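Side-chain contacts in protease Do-like 8, chloroplastic (Arabidopsis thaliana, PDB 4IC6), which probably acts as a serine endopeptidase of the HtrA (Deg) family in the thylakoids of the chloroplast: residues V71-G74 and Q75-V79; S238-V241 and L242-P246. The protein carries 1 engineered substitution. All coordinates share one frame; numbering follows the deposited sequence.

Both contacts belong to the serine protease part of the chain, one on each side of an interface between barrel and helix. Contact 1 comes first in sequence: the turn joining strands 67-71 and 77-80 of the first barrel. Contact 2 is the opening of helix 238-251, which directly follows strand 233-237 of the second barrel and packs back against the first, as the C-terminal helix does in chymotrypsin-like proteases. Their centres lie about 13 Å apart. W72 and V79 meet the helix, with W72 NE1 3.3 Å from V245 CG1 and W72 CZ3 3.8 Å from V241 CG1. The helix thereby ties together the two barrels, whose relative placement shapes the active site.

Contact 1: V71-G74 and Q75-V79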
ATOM      1  N   VAL A  71       5.695 -12.284  36.192  1.00 35.39           N
ATOM      2  CA  VAL A  71       5.559 -12.258  37.653  1.00 35.06           C
ATOM      3  C   VAL A  71       6.856 -11.737  38.271  1.00 39.68           C
ATOM      4  O   VAL A  71       7.909 -12.391  38.187  1.00 43.35           O
ATOM      5  CB  VAL A  71       5.274 -13.639  38.210  1.00 42.85           C
ATOM      6  CG1 VAL A  71       5.194 -13.573  39.753  1.00 45.14           C
ATOM      7  CG2 VAL A  71       3.968 -14.202  37.623  1.00 41.63           C
ATOM      8  N   TRP A  72       6.789 -10.549  38.862  1.00 38.18           N
ATOM      9  CA  TRP A  72       7.985  -9.873  39.371  1.00 38.80           C
ATOM     10  C   TRP A  72       8.402 -10.405  40.743  1.00 43.05           C
ATOM     11  O   TRP A  72       9.587 -10.592  41.012  1.00 41.13           O
ATOM     12  CB  TRP A  72       7.748  -8.364  39.448  1.00 40.35           C
ATOM     13  CG  TRP A  72       8.968  -7.563  39.800  1.00 42.57           C
ATOM     14  CD1 TRP A  72       9.173  -6.824  40.934  1.00 45.14           C
ATOM     15  CD2 TRP A  72      10.155  -7.426  39.014  1.00 43.09           C
ATOM     16  NE1 TRP A  72      10.414  -6.227  40.891  1.00 46.01           N
ATOM     17  CE2 TRP A  72      11.037  -6.585  39.724  1.00 45.41           C
ATOM     18  CE3 TRP A  72      10.562  -7.939  37.777  1.00 39.78           C
ATOM     19  CZ2 TRP A  72      12.305  -6.241  39.234  1.00 43.87           C
ATOM     20  CZ3 TRP A  72      11.814  -7.592  37.291  1.00 41.41           C
ATOM     21  CH2 TRP A  72      12.668  -6.751  38.018  1.00 42.00           C
ATOM     22  N   ASP A  73       7.426 -10.643  41.614  1.00 48.27           N
ATOM     23  CA  ASP A  73       7.738 -11.189  42.929  1.00 50.89           C
ATOM     24  C   ASP A  73       6.582 -11.948  43.558  1.00 51.23           C
ATOM     25  O   ASP A  73       5.497 -12.055  42.980  1.00 50.08           O
ATOM     26  CB  ASP A  73       8.253 -10.093  43.870  1.00 53.62           C
ATOM     27  CG  ASP A  73       7.212  -9.029  44.164  1.00 59.20           C
ATOM     28  OD1 ASP A  73       5.999  -9.333  44.124  1.00 57.97           O
ATOM     29  OD2 ASP A  73       7.619  -7.880  44.443  1.00 64.28           O
ATOM     30  N   GLY A  74       6.825 -12.478  44.753  1.00 52.71           N
ATOM     31  CA  GLY A  74       5.844 -13.311  45.417  1.00 56.31           C
ATOM     32  C   GLY A  74       4.669 -12.539  45.980  1.00 56.88           C
ATOM     33  O   GLY A  74       3.777 -13.130  46.571  1.00 56.59           O
ATOM     34  N   GLN A  75       4.661 -11.223  45.803  1.00 58.76           N
ATOM     35  CA  GLN A  75       3.590 -10.406  46.364  1.00 60.89           C
ATOM     36  C   GLN A  75       2.504 -10.116  45.339  1.00 57.16           C
ATOM     37  O   GLN A  75       1.499  -9.489  45.661  1.00 56.84           O
ATOM     38  CB  GLN A  75       4.147  -9.097  46.929  1.00 65.90           C
ATOM     39  CG  GLN A  75       5.098  -9.280  48.098  1.00 70.88           C
ATOM     40  CD  GLN A  75       5.957  -8.057  48.336  1.00 76.23           C
ATOM     41  OE1 GLN A  75       7.052  -7.933  47.777  1.00 79.28           O
ATOM     42  NE2 GLN A  75       5.463  -7.136  49.160  1.00 77.22           N
ATOM     43  N   GLY A  76       2.707 -10.570  44.108  1.00 55.43           N
ATOM     44  CA  GLY A  76       1.724 -10.359  43.060  1.00 53.86           C
ATOM     45  C   GLY A  76       2.035  -9.185  42.142  1.00 49.97           C
ATOM     46  O   GLY A  76       1.211  -8.808  41.305  1.00 46.90           O
ATOM     47  N   TYR A  77       3.220  -8.600  42.289  1.00 48.33           N
ATOM     48  CA  TYR A  77       3.626  -7.543  41.367  1.00 47.03           C
ATOM     49  C   TYR A  77       3.890  -8.119  39.980  1.00 46.10           C
ATOM     50  O   TYR A  77       4.618  -9.095  39.834  1.00 48.99           O
ATOM     51  CB  TYR A  77       4.832  -6.769  41.903  1.00 44.84           C
ATOM     52  CG  TYR A  77       4.468  -5.886  43.078  1.00 48.91           C
ATOM     53  CD1 TYR A  77       3.667  -4.764  42.904  1.00 51.59           C
ATOM     54  CD2 TYR A  77       4.904  -6.186  44.363  1.00 54.01           C
ATOM     55  CE1 TYR A  77       3.312  -3.957  43.984  1.00 53.33           C
ATOM     56  CE2 TYR A  77       4.560  -5.384  45.448  1.00 56.55           C
ATOM     57  CZ  TYR A  77       3.767  -4.269  45.252  1.00 56.33           C
ATOM     58  OH  TYR A  77       3.422  -3.470  46.323  1.00 59.88           O
ATOM     59  N   ILE A  78       3.277  -7.505  38.972  1.00 46.07           N
ATOM     60  CA  ILE A  78       3.350  -7.968  37.592  1.00 42.24           C
ATOM     61  C   ILE A  78       4.006  -6.890  36.751  1.00 40.26           C
ATOM     62  O   ILE A  78       3.616  -5.733  36.843  1.00 37.47           O
ATOM     63  CB  ILE A  78       1.940  -8.208  37.006  1.00 43.52           C
ATOM     64  CG1 ILE A  78       1.159  -9.204  37.860  1.00 41.01           C
ATOM     65  CG2 ILE A  78       2.045  -8.681  35.552  1.00 45.73           C
ATOM     66  CD1 ILE A  78       1.891 -10.510  38.091  1.00 44.22           C
ATOM     67  N   VAL A  79       4.989  -7.262  35.932  1.00 36.78           N
ATOM     68  CA  VAL A  79       5.656  -6.292  35.065  1.00 35.41           C
ATOM     69  C   VAL A  79       5.295  -6.525  33.598  1.00 34.36           C
ATOM     70  O   VAL A  79       5.258  -7.675  33.135  1.00 36.63           O
ATOM     71  CB  VAL A  79       7.187  -6.344  35.232  1.00 40.58           C
ATOM     72  CG1 VAL A  79       7.892  -5.450  34.190  1.00 39.16           C
ATOM     73  CG2 VAL A  79       7.570  -5.930  36.628  1.00 37.19           C
TER
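D73 OD1 takes a sound bond from the backbone N-H of Q75 and a weak one from that of Y77. Q75 N donates to D73 OD1 at 2.9 Å, from above the carboxylate plane, closing an Asx turn. With CG set between the backbone N and the carbonyl carbon (chi1 64°), the acid folds back over its own turn, and D73 OD2 comes to 3.2 Å from Y77 CD2, at the edge of the ring and near its plane. Carboxylate and ring are turned steeply, 75° apart, while K131 makes a cation-pi contact with the same tyrosine. This is the tip of a beta hairpin in the first barrel: D73 to G76 form a type I turn, its closing bond from G76 N to D73 O weak, and W72 N donates to Y77 O at 2.8 Å. With an alanine in place of D73 the carboxylate is gone, and Q75 N would probably lose its acceptor on the turn, Y77 N its weaker one. Further along, the side chains of V79 and W72 cross obliquely, V79 CG2 lying 3.7 Å from W72 CB and 3.8 Å from W72 CE3. V71 and I78 face each other as an antiparallel non-hydrogen-bonded pair, buried with V43.

Contact 2: S238-V241 and L242-P246; sequences SSTV and LKIVP
Contact 2 is a local contact along a helix, made by residues three and four apart in the first turns of helix 238-251, just after the last strand of the second barrel. The main-chain bonds are those of an alpha helix: L242 N reaches S238 O at 2.7 Å, and V245 N reaches V241 O at 3.0 Å. T240 O accepts twice. I244 N lies nearly along the C=O axis, 2.8 Å from T240 O, whereas K243 N stands 2.9 Å from T240 O, well above the carbonyl plane, an i to i+3 bond of 3-10 type beside the regular i to i+4 one; the bond from K243 N to S239 O is weak. P246 has no N-H to give, and the helix is kinked there.

Side chains follow the same spacing. V241 and V245 run side by side, pointing the same way, with V241 CG1 3.6 Å from V245 CG2. On another flank T240 CG2 meets I244 CG1 at 3.8 Å; this branch of I244, anti to its carbonyl carbon (chi1 -58°), also lies alongside T240 O. L242 CB packs over S238 O at 3.2 Å.

Hydrogen bonds from S238 OG to G145 O and between S239 N and S147 OG hold the start of the helix. T240 touches K125, and K243 NZ forms a salt bridge with E331, in the PDZ domain beyond helix 322-329. V241 rests on I218 of strand 215-219 in the second barrel, while V245 packs towards W72 and V79 of the first.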
ATOM      1  N   SER A 238      17.068  -5.691  31.184  1.00 31.32           N
ATOM      2  CA  SER A 238      16.743  -5.941  32.580  1.00 35.08           C
ATOM      3  C   SER A 238      17.368  -4.889  33.508  1.00 35.40           C
ATOM      4  O   SER A 238      16.831  -4.606  34.577  1.00 31.57           O
ATOM      5  CB  SER A 238      17.184  -7.344  32.989  1.00 34.41           C
ATOM      6  OG  SER A 238      18.569  -7.524  32.759  1.00 37.20           O
ATOM      7  N   SER A 239      18.491  -4.306  33.103  1.00 35.08           N
ATOM      8  CA  SER A 239      19.121  -3.270  33.919  1.00 40.53           C
ATOM      9  C   SER A 239      18.176  -2.089  34.060  1.00 38.69           C
ATOM     10  O   SER A 239      18.094  -1.474  35.116  1.00 38.54           O
ATOM     11  CB  SER A 239      20.443  -2.801  33.318  1.00 41.08           C
ATOM     12  OG  SER A 239      20.233  -2.210  32.046  1.00 45.23           O
ATOM     13  N   THR A 240      17.457  -1.778  32.988  1.00 39.10           N
ATOM     14  CA  THR A 240      16.454  -0.725  33.052  1.00 39.23           C
ATOM     15  C   THR A 240      15.261  -1.168  33.896  1.00 36.05           C
ATOM     16  O   THR A 240      14.832  -0.448  34.805  1.00 33.32           O
ATOM     17  CB  THR A 240      16.001  -0.306  31.645  1.00 37.44           C
ATOM     18  OG1 THR A 240      17.114   0.280  30.967  1.00 35.54           O
ATOM     19  CG2 THR A 240      14.911   0.730  31.732  1.00 35.22           C
ATOM     20  N   VAL A 241      14.743  -2.358  33.609  1.00 31.31           N
ATOM     21  CA  VAL A 241      13.610  -2.893  34.366  1.00 35.95           C
ATOM     22  C   VAL A 241      13.914  -2.925  35.866  1.00 38.48           C
ATOM     23  O   VAL A 241      13.073  -2.583  36.694  1.00 39.19           O
ATOM     24  CB  VAL A 241      13.247  -4.317  33.881  1.00 32.88           C
ATOM     25  CG1 VAL A 241      12.051  -4.870  34.654  1.00 35.72           C
ATOM     26  CG2 VAL A 241      12.977  -4.309  32.378  1.00 29.43           C
ATOM     27  N   LEU A 242      15.131  -3.324  36.207  1.00 39.54           N
ATOM     28  CA  LEU A 242      15.555  -3.391  37.600  1.00 41.18           C
ATOM     29  C   LEU A 242      15.542  -2.019  38.256  1.00 44.49           C
ATOM     30  O   LEU A 242      15.344  -1.891  39.466  1.00 47.78           O
ATOM     31  CB  LEU A 242      16.959  -3.980  37.691  1.00 42.14           C
ATOM     32  CG  LEU A 242      17.018  -5.499  37.739  1.00 42.51           C
ATOM     33  CD1 LEU A 242      18.460  -5.965  37.624  1.00 45.87           C
ATOM     34  CD2 LEU A 242      16.391  -5.971  39.050  1.00 44.91           C
ATOM     35  N   LYS A 243      15.742  -0.986  37.452  1.00 44.02           N
ATOM     36  CA  LYS A 243      15.813   0.368  37.987  1.00 47.70           C
ATOM     37  C   LYS A 243      14.427   0.987  38.075  1.00 43.66           C
ATOM     38  O   LYS A 243      14.102   1.659  39.048  1.00 46.53           O
ATOM     39  CB  LYS A 243      16.736   1.226  37.112  1.00 50.83           C
ATOM     40  CG  LYS A 243      16.512   2.733  37.198  1.00 60.06           C
ATOM     41  CD  LYS A 243      17.254   3.371  38.373  1.00 67.47           C
ATOM     42  CE  LYS A 243      17.145   4.900  38.341  1.00 67.92           C
ATOM     43  NZ  LYS A 243      17.937   5.535  39.433  1.00 69.19           N
ATOM     44  N   ILE A 244      13.606   0.744  37.060  1.00 36.24           N
ATOM     45  CA  ILE A 244      12.299   1.396  36.952  1.00 40.25           C
ATOM     46  C   ILE A 244      11.219   0.769  37.842  1.00 41.96           C
ATOM     47  O   ILE A 244      10.425   1.470  38.474  1.00 43.17           O
ATOM     48  CB  ILE A 244      11.800   1.387  35.483  1.00 37.74           C
ATOM     49  CG1 ILE A 244      12.817   2.098  34.580  1.00 37.96           C
ATOM     50  CG2 ILE A 244      10.417   2.017  35.376  1.00 36.36           C
ATOM     51  CD1 ILE A 244      13.025   3.574  34.931  1.00 39.38           C
ATOM     52  N   VAL A 245      11.190  -0.556  37.892  1.00 42.54           N
ATOM     53  CA  VAL A 245      10.122  -1.246  38.599  1.00 42.24           C
ATOM     54  C   VAL A 245      10.010  -0.848  40.084  1.00 44.28           C
ATOM     55  O   VAL A 245       8.922  -0.481  40.542  1.00 47.39           O
ATOM     56  CB  VAL A 245      10.204  -2.781  38.423  1.00 41.31           C
ATOM     57  CG1 VAL A 245       9.261  -3.486  39.400  1.00 42.95           C
ATOM     58  CG2 VAL A 245       9.838  -3.159  36.998  1.00 39.84           C
ATOM     59  N   PRO A 246      11.123  -0.893  40.838  1.00 44.43           N
ATOM     60  CA  PRO A 246      11.012  -0.544  42.263  1.00 49.54           C
ATOM     61  C   PRO A 246      10.506   0.878  42.498  1.00 50.80           C
ATOM     62  O   PRO A 246       9.822   1.126  43.506  1.00 51.94           O
ATOM     63  CB  PRO A 246      12.446  -0.684  42.777  1.00 50.16           C
ATOM     64  CG  PRO A 246      13.105  -1.603  41.805  1.00 47.98           C
ATOM     65  CD  PRO A 246      12.485  -1.312  40.479  1.00 46.11           C
TER